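Local coordinates for protein neuroglobin (Symsagittifera roscoffensis, PDB 4B4Y) that binds haem and molecular oxygen in a globin fold, consistent with a neuroglobin role linked to the nervous system, at residues 9-20 with 132-143. Residues are numbered along the deposited sequence; the frame is centred on the assembly and turned at random.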
ATOM      1  N   VAL A   9     -24.661   6.359 -18.491  1.00 52.48           N
ATOM      2  CA  VAL A   9     -24.978   5.288 -19.405  1.00 49.21           C
ATOM      3  C   VAL A   9     -26.485   5.232 -19.626  1.00 49.39           C
ATOM      4  O   VAL A   9     -27.247   5.537 -18.733  1.00 49.66           O
ATOM      5  CB  VAL A   9     -24.488   3.909 -18.895  1.00 48.07           C
ATOM      6  CG1 VAL A   9     -22.992   3.944 -18.678  1.00 44.93           C
ATOM      7  CG2 VAL A   9     -25.278   3.437 -17.626  1.00 41.38           C
ATOM      8  N   SER A  10     -26.902   4.777 -20.791  1.00 48.37           N
ATOM      9  CA  SER A  10     -28.295   4.535 -21.028  1.00 47.93           C
ATOM     10  C   SER A  10     -28.790   3.410 -20.080  1.00 48.38           C
ATOM     11  O   SER A  10     -27.979   2.610 -19.539  1.00 48.94           O
ATOM     12  CB  SER A  10     -28.517   4.154 -22.499  1.00 46.64           C
ATOM     13  OG  SER A  10     -28.267   2.749 -22.679  1.00 48.16           O
ATOM     14  N   GLU A  11     -30.115   3.324 -19.931  1.00 45.60           N
ATOM     15  CA  GLU A  11     -30.741   2.322 -19.121  1.00 44.13           C
ATOM     16  C   GLU A  11     -30.470   0.999 -19.739  1.00 41.88           C
ATOM     17  O   GLU A  11     -30.240   0.014 -19.040  1.00 41.60           O
ATOM     18  CB  GLU A  11     -32.283   2.635 -19.060  1.00 45.52           C
ATOM     19  CG  GLU A  11     -33.254   1.511 -18.735  0.50 44.31           C
ATOM     20  CD  GLU A  11     -34.743   1.994 -18.685  0.50 47.28           C
ATOM     21  OE1 GLU A  11     -35.006   3.228 -18.481  0.50 43.68           O
ATOM     22  OE2 GLU A  11     -35.635   1.118 -18.848  0.50 44.57           O
ATOM     23  N   GLU A  12     -30.506   0.956 -21.064  1.00 40.27           N
ATOM     24  CA  GLU A  12     -30.175  -0.300 -21.774  1.00 40.24           C
ATOM     25  C   GLU A  12     -28.697  -0.771 -21.531  1.00 38.00           C
ATOM     26  O   GLU A  12     -28.462  -1.943 -21.297  1.00 39.82           O
ATOM     27  CB  GLU A  12     -30.455  -0.160 -23.269  1.00 41.16           C
ATOM     28  CG  GLU A  12     -30.249  -1.500 -24.074  1.00 45.99           C
ATOM     29  CD  GLU A  12     -31.109  -2.679 -23.563  1.00 53.99           C
ATOM     30  OE1 GLU A  12     -32.099  -2.432 -22.811  1.00 56.17           O
ATOM     31  OE2 GLU A  12     -30.800  -3.871 -23.920  1.00 57.30           O
ATOM     32  N   GLN A  13     -27.758   0.160 -21.440  1.00 36.34           N
ATOM     33  CA  GLN A  13     -26.330  -0.168 -21.119  1.00 36.47           C
ATOM     34  C   GLN A  13     -26.222  -0.694 -19.686  1.00 35.78           C
ATOM     35  O   GLN A  13     -25.665  -1.776 -19.459  1.00 37.63           O
ATOM     36  CB  GLN A  13     -25.419   1.055 -21.355  1.00 35.12           C
ATOM     37  CG  GLN A  13     -25.282   1.310 -22.820  1.00 34.24           C
ATOM     38  CD  GLN A  13     -24.462   2.522 -23.139  1.00 38.88           C
ATOM     39  OE1 GLN A  13     -24.516   3.518 -22.439  1.00 41.97           O
ATOM     40  NE2 GLN A  13     -23.725   2.461 -24.246  1.00 40.17           N
ATOM     41  N   GLN A  14     -26.850   0.001 -18.728  1.00 36.32           N
ATOM     42  CA  GLN A  14     -26.951  -0.501 -17.312  1.00 34.29           C
ATOM     43  C   GLN A  14     -27.454  -1.884 -17.282  1.00 34.27           C
ATOM     44  O   GLN A  14     -26.856  -2.806 -16.643  1.00 35.75           O
ATOM     45  CB  GLN A  14     -27.767   0.448 -16.451  1.00 34.81           C
ATOM     46  CG  GLN A  14     -27.828   0.037 -14.990  1.00 34.42           C
ATOM     47  CD  GLN A  14     -26.406  -0.022 -14.332  1.00 36.47           C
ATOM     48  OE1 GLN A  14     -25.838  -1.115 -14.169  1.00 35.43           O
ATOM     49  NE2 GLN A  14     -25.875   1.122 -13.946  1.00 27.80           N
ATOM     50  N   SER A  15     -28.500  -2.114 -18.044  1.00 34.17           N
ATOM     51  CA  SER A  15     -29.112  -3.428 -17.982  1.00 35.60           C
ATOM     52  C   SER A  15     -28.180  -4.494 -18.599  1.00 36.32           C
ATOM     53  O   SER A  15     -28.061  -5.621 -18.081  1.00 37.90           O
ATOM     54  CB  SER A  15     -30.492  -3.396 -18.767  1.00 35.91           C
ATOM     55  OG  SER A  15     -30.915  -4.773 -18.944  1.00 39.20           O
ATOM     56  N   LEU A  16     -27.584  -4.200 -19.762  1.00 36.29           N
ATOM     57  CA  LEU A  16     -26.583  -5.181 -20.394  1.00 37.08           C
ATOM     58  C   LEU A  16     -25.437  -5.510 -19.417  1.00 35.80           C
ATOM     59  O   LEU A  16     -25.060  -6.663 -19.269  1.00 36.65           O
ATOM     60  CB  LEU A  16     -25.976  -4.636 -21.704  1.00 34.58           C
ATOM     61  CG  LEU A  16     -26.983  -4.493 -22.834  1.00 36.57           C
ATOM     62  CD1 LEU A  16     -26.420  -3.594 -24.017  1.00 36.64           C
ATOM     63  CD2 LEU A  16     -27.473  -5.929 -23.275  1.00 32.98           C
ATOM     64  N   ILE A  17     -24.937  -4.493 -18.705  1.00 36.50           N
ATOM     65  CA  ILE A  17     -23.910  -4.710 -17.681  1.00 37.00           C
ATOM     66  C   ILE A  17     -24.404  -5.640 -16.544  1.00 38.55           C
ATOM     67  O   ILE A  17     -23.708  -6.613 -16.144  1.00 38.16           O
ATOM     68  CB  ILE A  17     -23.507  -3.390 -16.994  1.00 36.82           C
ATOM     69  CG1 ILE A  17     -22.896  -2.403 -17.976  1.00 38.88           C
ATOM     70  CG2 ILE A  17     -22.572  -3.723 -15.867  1.00 34.95           C
ATOM     71  CD1 ILE A  17     -21.520  -2.782 -18.385  1.00 38.75           C
ATOM     72  N   MET A  18     -25.587  -5.313 -15.982  1.00 38.93           N
ATOM     73  CA  MET A  18     -26.152  -6.161 -14.907  1.00 39.11           C
ATOM     74  C   MET A  18     -26.308  -7.586 -15.387  1.00 38.43           C
ATOM     75  O   MET A  18     -25.984  -8.540 -14.652  1.00 37.72           O
ATOM     76  CB  MET A  18     -27.494  -5.616 -14.386  1.00 40.03           C
ATOM     77  CG  MET A  18     -27.242  -4.436 -13.564  1.00 42.83           C
ATOM     78  SD  MET A  18     -26.689  -5.027 -11.964  1.00 51.55           S
ATOM     79  CE  MET A  18     -27.413  -3.667 -11.052  1.00 52.98           C
ATOM     80  N   GLU A  19     -26.687  -7.751 -16.646  1.00 36.97           N
ATOM     81  CA  GLU A  19     -26.776  -9.115 -17.114  1.00 38.96           C
ATOM     82  C   GLU A  19     -25.363  -9.814 -17.109  1.00 39.68           C
ATOM     83  O   GLU A  19     -25.260 -11.018 -16.810  1.00 40.67           O
ATOM     84  CB  GLU A  19     -27.338  -9.051 -18.499  1.00 40.16           C
ATOM     85  CG  GLU A  19     -27.381 -10.300 -19.298  1.00 48.22           C
ATOM     86  CD  GLU A  19     -27.850  -9.950 -20.745  1.00 59.68           C
ATOM     87  OE1 GLU A  19     -28.827  -9.145 -20.935  1.00 65.33           O
ATOM     88  OE2 GLU A  19     -27.265 -10.469 -21.714  1.00 65.22           O
ATOM     89  N   ASP A  20     -24.268  -9.071 -17.354  1.00 37.24           N
ATOM     90  CA  ASP A  20     -22.955  -9.771 -17.222  1.00 36.29           C
ATOM     91  C   ASP A  20     -22.499  -9.869 -15.779  1.00 33.99           C
ATOM     92  O   ASP A  20     -21.852 -10.849 -15.408  1.00 34.24           O
ATOM     93  CB  ASP A  20     -21.879  -9.157 -18.125  1.00 35.00           C
ATOM     94  CG  ASP A  20     -22.297  -9.148 -19.592  1.00 38.41           C
ATOM     95  OD1 ASP A  20     -22.978 -10.147 -20.032  1.00 42.70           O
ATOM     96  OD2 ASP A  20     -21.912  -8.170 -20.303  1.00 38.20           O
ATOM     97  N   LYS A 132     -23.937 -14.524 -26.121  1.00 38.40           N
ATOM     98  CA  LYS A 132     -24.326 -13.278 -25.481  1.00 38.69           C
ATOM     99  C   LYS A 132     -23.426 -12.082 -25.701  1.00 37.61           C
ATOM    100  O   LYS A 132     -23.866 -10.969 -25.515  1.00 38.80           O
ATOM    101  CB  LYS A 132     -24.435 -13.517 -23.976  1.00 40.13           C
ATOM    102  CG  LYS A 132     -25.637 -14.499 -23.598  1.00 45.35           C
ATOM    103  CD  LYS A 132     -26.903 -13.658 -23.435  1.00 54.68           C
ATOM    104  CE  LYS A 132     -28.107 -14.509 -22.965  1.00 60.68           C
ATOM    105  NZ  LYS A 132     -29.319 -14.178 -23.806  1.00 63.78           N
ATOM    106  N   TRP A 133     -22.158 -12.255 -26.052  1.00 35.07           N
ATOM    107  CA  TRP A 133     -21.296 -11.058 -26.141  1.00 32.98           C
ATOM    108  C   TRP A 133     -21.626 -10.300 -27.411  1.00 32.45           C
ATOM    109  O   TRP A 133     -21.931 -10.917 -28.416  1.00 33.10           O
ATOM    110  CB  TRP A 133     -19.798 -11.477 -26.056  1.00 31.70           C
ATOM    111  CG  TRP A 133     -18.911 -10.254 -26.035  1.00 33.33           C
ATOM    112  CD1 TRP A 133     -18.079  -9.838 -27.034  1.00 29.76           C
ATOM    113  CD2 TRP A 133     -18.803  -9.280 -24.992  1.00 29.10           C
ATOM    114  NE1 TRP A 133     -17.440  -8.704 -26.669  1.00 32.24           N
ATOM    115  CE2 TRP A 133     -17.863  -8.332 -25.414  1.00 29.73           C
ATOM    116  CE3 TRP A 133     -19.325  -9.183 -23.709  1.00 26.68           C
ATOM    117  CZ2 TRP A 133     -17.461  -7.232 -24.607  1.00 24.48           C
ATOM    118  CZ3 TRP A 133     -18.983  -8.114 -22.942  1.00 26.69           C
ATOM    119  CH2 TRP A 133     -18.052  -7.114 -23.405  1.00 25.20           C
ATOM    120  N   SER A 134     -21.548  -8.972 -27.430  1.00 31.58           N
ATOM    121  CA  SER A 134     -21.982  -8.289 -28.616  1.00 31.70           C
ATOM    122  C   SER A 134     -21.275  -6.972 -28.644  1.00 31.78           C
ATOM    123  O   SER A 134     -20.755  -6.511 -27.624  1.00 32.69           O
ATOM    124  CB  SER A 134     -23.538  -8.014 -28.532  1.00 32.76           C
ATOM    125  OG  SER A 134     -23.773  -7.018 -27.522  1.00 34.02           O
ATOM    126  N   GLU A 135     -21.344  -6.301 -29.772  1.00 32.03           N
ATOM    127  CA  GLU A 135     -20.793  -4.979 -29.897  1.00 33.96           C
ATOM    128  C   GLU A 135     -21.349  -3.985 -28.876  1.00 35.32           C
ATOM    129  O   GLU A 135     -20.574  -3.128 -28.331  1.00 35.90           O
ATOM    130  CB  GLU A 135     -21.033  -4.414 -31.318  1.00 34.12           C
ATOM    131  CG  GLU A 135     -20.405  -2.993 -31.519  1.00 40.01           C
ATOM    132  CD  GLU A 135     -20.653  -2.345 -32.943  1.00 45.16           C
ATOM    133  OE1 GLU A 135     -21.362  -2.878 -33.835  1.00 45.83           O
ATOM    134  OE2 GLU A 135     -20.123  -1.260 -33.139  1.00 48.24           O
ATOM    135  N   GLU A 136     -22.675  -4.037 -28.656  1.00 34.10           N
ATOM    136  CA  GLU A 136     -23.345  -3.151 -27.681  1.00 34.31           C
ATOM    137  C   GLU A 136     -22.864  -3.435 -26.279  1.00 31.09           C
ATOM    138  O   GLU A 136     -22.699  -2.520 -25.535  1.00 29.42           O
ATOM    139  CB  GLU A 136     -24.913  -3.335 -27.683  1.00 36.28           C
ATOM    140  CG  GLU A 136     -25.580  -2.798 -28.954  1.00 46.17           C
ATOM    141  CD  GLU A 136     -25.626  -3.812 -30.185  1.00 57.96           C
ATOM    142  OE1 GLU A 136     -25.199  -5.020 -30.114  1.00 57.62           O
ATOM    143  OE2 GLU A 136     -26.099  -3.335 -31.258  1.00 62.56           O
ATOM    144  N   LYS A 137     -22.675  -4.697 -25.922  1.00 29.96           N
ATOM    145  CA  LYS A 137     -22.086  -4.972 -24.598  1.00 32.01           C
ATOM    146  C   LYS A 137     -20.663  -4.405 -24.523  1.00 32.38           C
ATOM    147  O   LYS A 137     -20.284  -3.744 -23.514  1.00 32.69           O
ATOM    148  CB  LYS A 137     -22.038  -6.464 -24.267  1.00 31.35           C
ATOM    149  CG  LYS A 137     -23.362  -7.052 -23.771  1.00 32.42           C
ATOM    150  CD  LYS A 137     -23.217  -8.525 -23.433  1.00 39.50           C
ATOM    151  CE  LYS A 137     -24.592  -9.233 -23.142  1.00 36.28           C
ATOM    152  NZ  LYS A 137     -24.798  -8.632 -21.823  1.00 42.09           N
ATOM    153  N   LYS A 138     -19.908  -4.593 -25.614  1.00 32.39           N
ATOM    154  CA  LYS A 138     -18.516  -4.106 -25.610  1.00 32.34           C
ATOM    155  C   LYS A 138     -18.512  -2.626 -25.292  1.00 31.71           C
ATOM    156  O   LYS A 138     -17.782  -2.191 -24.391  1.00 31.00           O
ATOM    157  CB  LYS A 138     -17.754  -4.399 -26.930  1.00 31.11           C
ATOM    158  CG  LYS A 138     -16.417  -3.668 -26.961  1.00 32.46           C
ATOM    159  CD  LYS A 138     -15.554  -3.973 -28.214  1.00 33.73           C
ATOM    160  CE  LYS A 138     -16.299  -3.649 -29.513  1.00 33.36           C
ATOM    161  NZ  LYS A 138     -15.432  -3.170 -30.576  1.00 34.28           N
ATOM    162  N   GLU A 139     -19.369  -1.852 -25.970  1.00 31.90           N
ATOM    163  CA  GLU A 139     -19.434  -0.397 -25.751  1.00 31.78           C
ATOM    164  C   GLU A 139     -19.974  -0.085 -24.352  1.00 32.27           C
ATOM    165  O   GLU A 139     -19.524   0.890 -23.730  1.00 33.94           O
ATOM    166  CB  GLU A 139     -20.440   0.294 -26.738  1.00 34.09           C
ATOM    167  CG  GLU A 139     -20.003   0.691 -28.090  0.50 37.36           C
ATOM    168  CD  GLU A 139     -21.091   1.557 -28.804  0.50 47.40           C
ATOM    169  OE1 GLU A 139     -21.572   2.607 -28.228  0.50 45.86           O
ATOM    170  OE2 GLU A 139     -21.449   1.167 -29.950  0.50 47.65           O
ATOM    171  N   ALA A 140     -20.939  -0.858 -23.849  1.00 29.13           N
ATOM    172  CA  ALA A 140     -21.428  -0.599 -22.464  1.00 29.84           C
ATOM    173  C   ALA A 140     -20.260  -0.775 -21.424  1.00 29.73           C
ATOM    174  O   ALA A 140     -20.027   0.096 -20.539  1.00 28.81           O
ATOM    175  CB  ALA A 140     -22.624  -1.557 -22.094  1.00 26.99           C
ATOM    176  N   TRP A 141     -19.521  -1.877 -21.547  1.00 28.95           N
ATOM    177  CA  TRP A 141     -18.340  -2.093 -20.630  1.00 27.92           C
ATOM    178  C   TRP A 141     -17.276  -1.042 -20.774  1.00 27.84           C
ATOM    179  O   TRP A 141     -16.775  -0.524 -19.789  1.00 29.07           O
ATOM    180  CB  TRP A 141     -17.770  -3.449 -20.892  1.00 27.10           C
ATOM    181  CG  TRP A 141     -18.494  -4.472 -20.188  1.00 26.74           C
ATOM    182  CD1 TRP A 141     -19.559  -5.220 -20.655  1.00 27.83           C
ATOM    183  CD2 TRP A 141     -18.227  -4.914 -18.849  1.00 24.46           C
ATOM    184  NE1 TRP A 141     -19.916  -6.157 -19.691  1.00 25.83           N
ATOM    185  CE2 TRP A 141     -19.165  -5.923 -18.553  1.00 23.69           C
ATOM    186  CE3 TRP A 141     -17.370  -4.442 -17.817  1.00 22.85           C
ATOM    187  CZ2 TRP A 141     -19.221  -6.534 -17.317  1.00 22.37           C
ATOM    188  CZ3 TRP A 141     -17.397  -5.108 -16.552  1.00 23.63           C
ATOM    189  CH2 TRP A 141     -18.340  -6.139 -16.327  1.00 26.37           C
ATOM    190  N   LEU A 142     -17.024  -0.579 -21.988  1.00 29.69           N
ATOM    191  CA  LEU A 142     -15.977   0.439 -22.176  1.00 30.87           C
ATOM    192  C   LEU A 142     -16.392   1.753 -21.570  1.00 30.26           C
ATOM    193  O   LEU A 142     -15.583   2.538 -20.945  1.00 29.67           O
ATOM    194  CB  LEU A 142     -15.587   0.599 -23.689  1.00 31.16           C
ATOM    195  CG  LEU A 142     -14.728  -0.545 -24.305  1.00 36.26           C
ATOM    196  CD1 LEU A 142     -14.719  -0.561 -25.858  1.00 38.63           C
ATOM    197  CD2 LEU A 142     -13.255  -0.590 -23.764  1.00 34.62           C
ATOM    198  N   LYS A 143     -17.662   2.080 -21.779  1.00 32.11           N
ATOM    199  CA  LYS A 143     -18.171   3.311 -21.155  1.00 31.97           C
ATOM    200  C   LYS A 143     -18.164   3.185 -19.602  1.00 30.88           C
ATOM    201  O   LYS A 143     -17.717   4.094 -18.862  1.00 32.30           O
ATOM    202  CB  LYS A 143     -19.585   3.622 -21.681  1.00 34.06           C
ATOM    203  CG  LYS A 143     -19.991   5.103 -21.331  1.00 40.91           C
ATOM    204  CD  LYS A 143     -21.079   5.684 -22.250  1.00 49.96           C
ATOM    205  CE  LYS A 143     -21.279   7.184 -21.886  1.00 57.47           C
ATOM    206  NZ  LYS A 143     -22.315   7.888 -22.716  1.00 58.94           N
TER
HETATM  207  O   HOH W   1     -23.920  -0.052 -25.769  1.00 38.09           O
HETATM  208  O   HOH W   2     -21.976   4.565 -25.638  1.00 44.69           O
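Lys-137 reaches across to helix 11-24 and meets Glu-19 and Asp-20 there. Its CB lies over one face of the Trp-133 ring in its own segment. CG passes CB of Leu-16 at 4.1 Å. CD runs beside the Asp-20 carboxylate, and CE passes OE2 of Glu-19. The chain is extended until it bends at its last torsion (chi4 -74°), which brings NZ between the two acids. NZ makes a salt bridge to Asp-20 OD1 at 3.0 Å, from above the carboxylate plane. A second, weak bond joins NZ to Glu-19 OE2 at 3.1 Å. The other Asp-20 oxygen, OD2, takes a nearly straight bond (171°) from Trp-141 NE1 at 2.9 Å, on its anti lone pair. Carboxylate and indole are nearly coplanar, which suits this in-plane bond. With Lys-137 on OD1, each oxygen of the buried acid has a partner. Ile-17 CD1 sits over the five-membered ring of Trp-141 in a CH-pi contact, 3.7 Å from its centroid. Ala-140 CB packs against Gln-13 CB at 3.9 Å. The Gln-13 amide completes a capping box with Ser-10, and its NE2 reaches Glu-136 O through a water. The axes of the short segments 11-20 and 135-143 cross at -95°, with a closest approach of 9.1 Å. In globin terms this joins the first helix, A, to the last, H. Helix 111-127 packs against Trp-133 and Trp-141 through Val-124.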